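Local coordinates for fimbrial subunit type 1 (Actinomyces oris, PDB 3UXF), which forms the shaft of the type 1 fimbriae of this oral bacterium as their major, cell-wall-linked structural subunit, at residues V185-T190 and Y203-S208; V241-G246 and K295-L300. One frame throughout, in Å; residues are numbered along the deposited sequence.

Interaction 1: residues V185-T190 and Y203-S208; sequences VDKQVT and YTITTS
Lys187 runs under Tyr203 on the buried face of a two-strand antiparallel ladder. From CB, which leaves the strand on the same face as Ile205 and Tyr203, the chain turns so that CG lies opposite the backbone N (chi1 -179°). CG brushes Ile205 CG1 at 4.2 Å, and CD carries the extended chain onward. CE comes in over the ring face on the CG-CD1 side, 3.4 Å from Tyr203 CD1. NZ settles over the ring face, 3.9 Å from the Tyr203 centroid and 13° off its normal. The geometry is that of a cation-pi pair, but NZ is covalently joined to Asn316 CG as a neutral isopeptide amide and carries no full charge. Its one N-H goes to Asp227 OD2, so the amide probably packs on the ring by its face. Gln188 O lies at the ring edge, and Val189 CG2 reaches Tyr203 CE1 at 3.4 Å. A lysine is long enough to cross the core, and the ring of Tyr203 covers the far end of its chain, CE and NZ.

On the other face polar side chains suit the solvent. Gln188 OE1 and Thr204 O accept bonds from a water that in turn accepts one from Thr206 OG1, 2.7 Å away. Between the faces, Gln188 N donates to Thr204 O at 2.8 Å, one of four backbone bonds holding the pair together. This is a beta hairpin whose outer strand bears the lysine of an intramolecular isopeptide bond, a hallmark of immunoglobulin-like pilin domains in Gram-positive bacteria.

Interaction 2: residues V241-G246 and K295-L300; sequences VVKIVG and KLQVTL
Leu296 holds CG opposite its backbone N (chi1 -159°), a turn that swings its CD1 across to the neighbouring strand, where it meets Val242 and Ile244. Gln297 also has CG opposite N (chi1 -178°), which sends its chain alongside that of Lys243. The strands form an antiparallel beta ladder within one sheet of a beta sandwich, joining parts of the chain 49 residues apart. Three hydrogen-bonded pairs, Val241 with Thr299, Lys243 with Gln297 and Val245 with Lys295, supply six backbone bonds; that of Thr299 N to Val241 O, 2.8 Å long, is nearly straight.

Side chains alternate between the two faces. Inward, Leu296 CD1 packs 3.8 Å from Val242 CG1 and 4.1 Å from Ile244 CG1, so branched and bulky hydrocarbons fill the core; Ile273 and Leu275 of strand 269-275 add to it. Outward, the residues have mixed character. Val245 CG1 sits 3.8 Å from Gln297 CB, the two side chains crossing at about a right angle, and the methyl packs against both CB and the amide end of Gln297. Lysine suits this face because its extended chain stands up from the sheet beside Gln297, Lys243 CD 3.7 Å from Gln297 OE1, and carries the amine out to polar partners: Lys243 NZ makes a salt bridge with Glu249. The same NZ donates to a water at 2.9 Å, and that water donates to Gln297 OE1, 2.7 Å away.

Interactions 1 and 2 are successive steps across one antiparallel sheet, in the order 185-190, 203-208, 295-300, 241-245, with centres about 9 Å apart. The inner strands 203-208 and 295-300 join them: Ile205 N lies 2.8 Å from Val298 O and Tyr203 N 2.8 Å from Leu300 O, both probable hydrogen bonds. On the outward face Thr204 CG2 packs on Gln297 CG at 3.6 Å, linking the polar rows of the two contacts. At one end Lys295 NZ hydrogen-bonds Ser208 OG, so the amine of Lys295 is bonded to the last residue of interaction 1. The isopeptide link belongs to the edge strand of interaction 1, tying this sheet to strand 312-321 opposite.

Interaction 1: residues V185-T190 and Y203-S208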
ATOM      1  N   VAL A 185      -1.530  -3.739  -5.147  1.00 17.29           N
ATOM      2  CA  VAL A 185      -2.106  -2.473  -4.747  1.00 13.62           C
ATOM      3  C   VAL A 185      -1.141  -1.885  -3.742  1.00 16.38           C
ATOM      4  O   VAL A 185      -0.574  -2.608  -2.922  1.00 18.93           O
ATOM      5  CB  VAL A 185      -3.505  -2.637  -4.147  1.00 17.46           C
ATOM      6  CG1 VAL A 185      -4.470  -3.242  -5.192  1.00 18.94           C
ATOM      7  CG2 VAL A 185      -3.460  -3.491  -2.885  1.00 20.20           C
ATOM      8  N   ASP A 186      -0.965  -0.566  -3.767  1.00 14.49           N
ATOM      9  CA  ASP A 186       0.051   0.049  -2.944  1.00 13.36           C
ATOM     10  C   ASP A 186      -0.403   1.431  -2.522  1.00 12.54           C
ATOM     11  O   ASP A 186      -1.195   2.057  -3.234  1.00 13.40           O
ATOM     12  CB  ASP A 186       1.345   0.201  -3.753  1.00 15.65           C
ATOM     13  CG  ASP A 186       1.969  -1.157  -4.094  1.00 23.75           C
ATOM     14  OD1 ASP A 186       2.642  -1.738  -3.202  1.00 33.31           O
ATOM     15  OD2 ASP A 186       1.787  -1.658  -5.242  1.00 30.05           O
ATOM     16  N   LYS A 187       0.013   1.835  -1.327  1.00 12.78           N
ATOM     17  CA  LYS A 187      -0.231   3.214  -0.889  1.00 11.20           C
ATOM     18  C   LYS A 187       1.075   3.820  -0.442  1.00 13.53           C
ATOM     19  O   LYS A 187       1.868   3.150   0.223  1.00 16.03           O
ATOM     20  CB  LYS A 187      -1.237   3.259   0.277  1.00 11.10           C
ATOM     21  CG  LYS A 187      -1.509   4.705   0.717  1.00  9.82           C
ATOM     22  CD  LYS A 187      -2.733   4.736   1.724  1.00 10.18           C
ATOM     23  CE  LYS A 187      -2.840   6.151   2.265  1.00 11.55           C
ATOM     24  NZ  LYS A 187      -4.178   6.444   2.867  1.00  9.74           N
ATOM     25  N   GLN A 188       1.298   5.075  -0.819  1.00 10.91           N
ATOM     26  CA  GLN A 188       2.468   5.812  -0.363  1.00 11.32           C
ATOM     27  C   GLN A 188       2.025   7.089   0.294  1.00 11.88           C
ATOM     28  O   GLN A 188       0.912   7.604   0.055  1.00 10.38           O
ATOM     29  CB  GLN A 188       3.309   6.231  -1.565  1.00 12.12           C
ATOM     30  CG  GLN A 188       3.847   5.018  -2.347  1.00 15.55           C
ATOM     31  CD  GLN A 188       4.408   5.419  -3.681  1.00 19.97           C
ATOM     32  OE1 GLN A 188       3.689   5.494  -4.677  1.00 23.83           O
ATOM     33  NE2 GLN A 188       5.718   5.707  -3.718  1.00 26.35           N
ATOM     34  N   VAL A 189       2.915   7.640   1.101  1.00 10.47           N
ATOM     35  CA  VAL A 189       2.659   8.947   1.698  1.00 10.17           C
ATOM     36  C   VAL A 189       3.857   9.837   1.427  1.00 12.64           C
ATOM     37  O   VAL A 189       5.011   9.379   1.445  1.00 12.69           O
ATOM     38  CB  VAL A 189       2.388   8.843   3.217  1.00  8.96           C
ATOM     39  CG1 VAL A 189       3.595   8.269   3.957  1.00 14.27           C
ATOM     40  CG2 VAL A 189       2.044  10.209   3.818  1.00  9.69           C
ATOM     41  N   THR A 190       3.598  11.116   1.145  1.00 10.18           N
ATOM     42  CA  THR A 190       4.675  12.075   1.027  1.00 10.72           C
ATOM     43  C   THR A 190       4.483  13.089   2.135  1.00 10.86           C
ATOM     44  O   THR A 190       3.527  13.857   2.094  1.00 11.28           O
ATOM     45  CB  THR A 190       4.620  12.804  -0.334  1.00 11.68           C
ATOM     46  OG1 THR A 190       4.697  11.834  -1.394  1.00 13.82           O
ATOM     47  CG2 THR A 190       5.794  13.769  -0.464  1.00 13.45           C
ATOM     48  N   TYR A 203      -1.215  11.640  -0.169  1.00  9.70           N
ATOM     49  CA  TYR A 203      -1.275  10.187  -0.299  1.00  9.80           C
ATOM     50  C   TYR A 203      -1.415   9.773  -1.753  1.00 11.12           C
ATOM     51  O   TYR A 203      -2.115  10.435  -2.534  1.00 10.49           O
ATOM     52  CB  TYR A 203      -2.479   9.647   0.469  1.00  9.24           C
ATOM     53  CG  TYR A 203      -2.349   9.762   1.978  1.00 10.19           C
ATOM     54  CD1 TYR A 203      -1.305   9.161   2.658  1.00 10.50           C
ATOM     55  CD2 TYR A 203      -3.298  10.450   2.723  1.00 13.64           C
ATOM     56  CE1 TYR A 203      -1.188   9.217   4.019  1.00  9.47           C
ATOM     57  CE2 TYR A 203      -3.202  10.513   4.116  1.00 13.76           C
ATOM     58  CZ  TYR A 203      -2.148   9.914   4.760  1.00 12.70           C
ATOM     59  OH  TYR A 203      -2.044   9.983   6.138  1.00 13.34           O
ATOM     60  N   THR A 204      -0.712   8.705  -2.145  1.00  8.70           N
ATOM     61  CA  THR A 204      -0.763   8.244  -3.525  1.00  9.62           C
ATOM     62  C   THR A 204      -1.095   6.781  -3.489  1.00 10.47           C
ATOM     63  O   THR A 204      -0.385   5.992  -2.856  1.00 12.92           O
ATOM     64  CB  THR A 204       0.577   8.455  -4.258  1.00 11.22           C
ATOM     65  OG1 THR A 204       1.010   9.820  -4.125  1.00 12.18           O
ATOM     66  CG2 THR A 204       0.446   8.052  -5.755  1.00 13.00           C
ATOM     67  N   ILE A 205      -2.218   6.407  -4.108  1.00  8.72           N
ATOM     68  CA  ILE A 205      -2.677   5.023  -4.092  1.00 10.86           C
ATOM     69  C   ILE A 205      -2.592   4.471  -5.514  1.00 11.68           C
ATOM     70  O   ILE A 205      -3.082   5.073  -6.447  1.00 10.61           O
ATOM     71  CB  ILE A 205      -4.141   4.927  -3.624  1.00 10.58           C
ATOM     72  CG1 ILE A 205      -4.291   5.570  -2.251  1.00 12.24           C
ATOM     73  CG2 ILE A 205      -4.610   3.469  -3.645  1.00 12.08           C
ATOM     74  CD1 ILE A 205      -5.721   5.937  -1.972  1.00 13.66           C
ATOM     75  N   THR A 206      -1.918   3.332  -5.700  1.00 10.15           N
ATOM     76  CA  THR A 206      -1.705   2.819  -7.032  1.00 11.25           C
ATOM     77  C   THR A 206      -2.206   1.398  -7.089  1.00 10.99           C
ATOM     78  O   THR A 206      -1.766   0.558  -6.297  1.00 13.83           O
ATOM     79  CB  THR A 206      -0.191   2.878  -7.404  1.00 12.17           C
ATOM     80  OG1 THR A 206       0.296   4.211  -7.187  1.00 12.38           O
ATOM     81  CG2 THR A 206       0.028   2.551  -8.873  1.00 16.03           C
ATOM     82  N   THR A 207      -3.135   1.145  -7.999  1.00 10.51           N
ATOM     83  CA  THR A 207      -3.847  -0.154  -8.010  1.00 12.48           C
ATOM     84  C   THR A 207      -3.827  -0.798  -9.392  1.00 14.32           C
ATOM     85  O   THR A 207      -4.141  -0.153 -10.409  1.00 14.18           O
ATOM     86  CB  THR A 207      -5.315   0.019  -7.576  1.00 13.76           C
ATOM     87  OG1 THR A 207      -5.915   1.082  -8.320  1.00 12.26           O
ATOM     88  CG2 THR A 207      -5.387   0.373  -6.122  1.00 13.85           C
ATOM     89  N   SER A 208      -3.540  -2.108  -9.433  1.00 14.02           N
ATOM     90  CA  SER A 208      -3.664  -2.852 -10.692  1.00 14.53           C
ATOM     91  C   SER A 208      -5.072  -2.767 -11.262  1.00 13.35           C
ATOM     92  O   SER A 208      -6.065  -2.566 -10.525  1.00 14.29           O
ATOM     93  CB  SER A 208      -3.291  -4.326 -10.465  1.00 14.71           C
ATOM     94  OG  SER A 208      -1.919  -4.427 -10.196  1.00 19.42           O
TER
HETATM   95  O   HOH W   1       0.470  -0.980  -7.322  1.00 22.98           O
HETATM   96  O   HOH W   2       1.186   4.332  -4.590  1.00 14.24           O
HETATM   97  O   HOH W   3       2.271  10.215  -1.751  1.00 15.15           O

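Interaction 2: residues V241-G246 and K295-L300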
ATOM      1  N   VAL A 241      -6.721  13.771  -7.519  1.00 11.54           N
ATOM      2  CA  VAL A 241      -6.274  13.697  -8.897  1.00 10.66           C
ATOM      3  C   VAL A 241      -6.221  12.208  -9.209  1.00 11.90           C
ATOM      4  O   VAL A 241      -5.687  11.431  -8.409  1.00 12.41           O
ATOM      5  CB  VAL A 241      -4.891  14.323  -9.084  1.00 11.81           C
ATOM      6  CG1 VAL A 241      -4.441  14.133 -10.520  1.00 12.96           C
ATOM      7  CG2 VAL A 241      -4.970  15.797  -8.778  1.00 15.49           C
ATOM      8  N   VAL A 242      -6.817  11.809 -10.329  1.00 10.83           N
ATOM      9  CA  VAL A 242      -6.883  10.406 -10.721  1.00 10.53           C
ATOM     10  C   VAL A 242      -6.266  10.253 -12.099  1.00 11.69           C
ATOM     11  O   VAL A 242      -6.615  10.978 -13.020  1.00 12.61           O
ATOM     12  CB  VAL A 242      -8.331   9.880 -10.777  1.00 10.25           C
ATOM     13  CG1 VAL A 242      -8.349   8.381 -11.109  1.00 12.79           C
ATOM     14  CG2 VAL A 242      -9.019  10.150  -9.412  1.00 12.82           C
ATOM     15  N   LYS A 243      -5.348   9.313 -12.213  1.00 10.62           N
ATOM     16  CA  LYS A 243      -4.646   9.064 -13.479  1.00 10.62           C
ATOM     17  C   LYS A 243      -4.617   7.593 -13.808  1.00 11.92           C
ATOM     18  O   LYS A 243      -4.716   6.735 -12.931  1.00 12.03           O
ATOM     19  CB  LYS A 243      -3.190   9.515 -13.378  1.00 12.68           C
ATOM     20  CG  LYS A 243      -3.021  11.027 -13.035  1.00 12.07           C
ATOM     21  CD  LYS A 243      -1.550  11.377 -13.040  1.00 14.51           C
ATOM     22  CE  LYS A 243      -1.376  12.859 -12.831  1.00 18.52           C
ATOM     23  NZ  LYS A 243       0.079  13.204 -12.965  1.00 24.33           N
ATOM     24  N   ILE A 244      -4.395   7.298 -15.080  1.00 10.74           N
ATOM     25  CA  ILE A 244      -3.967   5.954 -15.444  1.00 11.15           C
ATOM     26  C   ILE A 244      -2.488   6.102 -15.756  1.00 15.49           C
ATOM     27  O   ILE A 244      -2.129   6.907 -16.611  1.00 17.40           O
ATOM     28  CB  ILE A 244      -4.736   5.443 -16.665  1.00 11.83           C
ATOM     29  CG1 ILE A 244      -6.233   5.350 -16.368  1.00 15.45           C
ATOM     30  CG2 ILE A 244      -4.199   4.035 -17.077  1.00 15.27           C
ATOM     31  CD1 ILE A 244      -7.078   4.900 -17.589  1.00 15.59           C
ATOM     32  N   VAL A 245      -1.640   5.360 -15.040  1.00 14.22           N
ATOM     33  CA  VAL A 245      -0.182   5.467 -15.184  1.00 14.41           C
ATOM     34  C   VAL A 245       0.378   4.226 -15.830  1.00 18.48           C
ATOM     35  O   VAL A 245      -0.311   3.240 -15.967  1.00 20.01           O
ATOM     36  CB  VAL A 245       0.544   5.744 -13.845  1.00 15.35           C
ATOM     37  CG1 VAL A 245       0.030   7.082 -13.245  1.00 17.89           C
ATOM     38  CG2 VAL A 245       0.354   4.627 -12.838  1.00 17.95           C
ATOM     39  N   GLY A 246       1.649   4.300 -16.200  1.00 22.15           N
ATOM     40  CA  GLY A 246       2.270   3.210 -16.942  1.00 25.86           C
ATOM     41  C   GLY A 246       2.985   3.856 -18.103  1.00 29.47           C
ATOM     42  O   GLY A 246       3.587   4.926 -17.925  1.00 33.60           O
ATOM     43  N   LYS A 295      -1.799   1.089 -14.418  1.00 15.00           N
ATOM     44  CA  LYS A 295      -2.469   1.060 -13.100  1.00 15.76           C
ATOM     45  C   LYS A 295      -3.272   2.322 -12.902  1.00 13.32           C
ATOM     46  O   LYS A 295      -3.016   3.344 -13.564  1.00 13.98           O
ATOM     47  CB  LYS A 295      -1.427   0.967 -11.999  1.00 13.85           C
ATOM     48  CG  LYS A 295      -0.770  -0.428 -11.979  1.00 17.68           C
ATOM     49  CD  LYS A 295       0.165  -0.553 -10.822  1.00 22.51           C
ATOM     50  CE  LYS A 295       0.803  -1.934 -10.799  1.00 23.28           C
ATOM     51  NZ  LYS A 295       0.387  -2.738  -9.620  1.00 28.60           N
ATOM     52  N   LEU A 296      -4.241   2.285 -11.992  1.00 13.26           N
ATOM     53  CA  LEU A 296      -4.892   3.550 -11.587  1.00 11.20           C
ATOM     54  C   LEU A 296      -4.064   4.187 -10.476  1.00 10.07           C
ATOM     55  O   LEU A 296      -3.563   3.514  -9.595  1.00 11.79           O
ATOM     56  CB  LEU A 296      -6.344   3.339 -11.110  1.00 11.72           C
ATOM     57  CG  LEU A 296      -7.212   4.621 -11.178  1.00 10.76           C
ATOM     58  CD1 LEU A 296      -7.635   4.993 -12.569  1.00 11.99           C
ATOM     59  CD2 LEU A 296      -8.433   4.501 -10.270  1.00 13.38           C
ATOM     60  N   GLN A 297      -3.909   5.506 -10.535  1.00  9.41           N
ATOM     61  CA  GLN A 297      -3.195   6.205  -9.492  1.00 10.14           C
ATOM     62  C   GLN A 297      -4.110   7.317  -8.961  1.00 10.18           C
ATOM     63  O   GLN A 297      -4.545   8.221  -9.695  1.00 11.38           O
ATOM     64  CB  GLN A 297      -1.897   6.835 -10.023  1.00 11.11           C
ATOM     65  CG  GLN A 297      -1.099   7.528  -8.976  1.00 13.19           C
ATOM     66  CD  GLN A 297      -0.059   8.450  -9.594  1.00 16.82           C
ATOM     67  OE1 GLN A 297      -0.377   9.577 -10.033  1.00 15.98           O
ATOM     68  NE2 GLN A 297       1.170   7.968  -9.676  1.00 16.50           N
ATOM     69  N   VAL A 298      -4.400   7.232  -7.671  1.00 10.62           N
ATOM     70  CA  VAL A 298      -5.239   8.220  -7.003  1.00 11.25           C
ATOM     71  C   VAL A 298      -4.354   9.040  -6.057  1.00  8.76           C
ATOM     72  O   VAL A 298      -3.723   8.492  -5.168  1.00 10.74           O
ATOM     73  CB  VAL A 298      -6.367   7.516  -6.210  1.00  8.73           C
ATOM     74  CG1 VAL A 298      -7.095   8.506  -5.291  1.00 11.59           C
ATOM     75  CG2 VAL A 298      -7.370   6.861  -7.145  1.00 11.37           C
ATOM     76  N   THR A 299      -4.407  10.361  -6.184  1.00  9.67           N
ATOM     77  CA  THR A 299      -3.667  11.238  -5.260  1.00  9.77           C
ATOM     78  C   THR A 299      -4.714  11.913  -4.397  1.00  9.71           C
ATOM     79  O   THR A 299      -5.681  12.474  -4.955  1.00 11.52           O
ATOM     80  CB  THR A 299      -2.861  12.297  -6.029  1.00 12.63           C
ATOM     81  OG1 THR A 299      -1.923  11.643  -6.892  1.00 15.42           O
ATOM     82  CG2 THR A 299      -2.102  13.197  -5.044  1.00 14.26           C
ATOM     83  N   LEU A 300      -4.544  11.803  -3.075  1.00  8.51           N
ATOM     84  CA  LEU A 300      -5.416  12.481  -2.106  1.00  9.79           C
ATOM     85  C   LEU A 300      -4.571  13.495  -1.392  1.00 11.86           C
ATOM     86  O   LEU A 300      -3.459  13.179  -0.937  1.00 12.50           O
ATOM     87  CB  LEU A 300      -6.033  11.482  -1.128  1.00 10.18           C
ATOM     88  CG  LEU A 300      -6.949  10.420  -1.765  1.00 10.79           C
ATOM     89  CD1 LEU A 300      -7.511   9.481  -0.653  1.00 14.33           C
ATOM     90  CD2 LEU A 300      -8.060  11.078  -2.595  1.00 13.37           C
TER
HETATM   91  O   HOH W   4       1.003  11.796 -10.547  1.00 27.38           O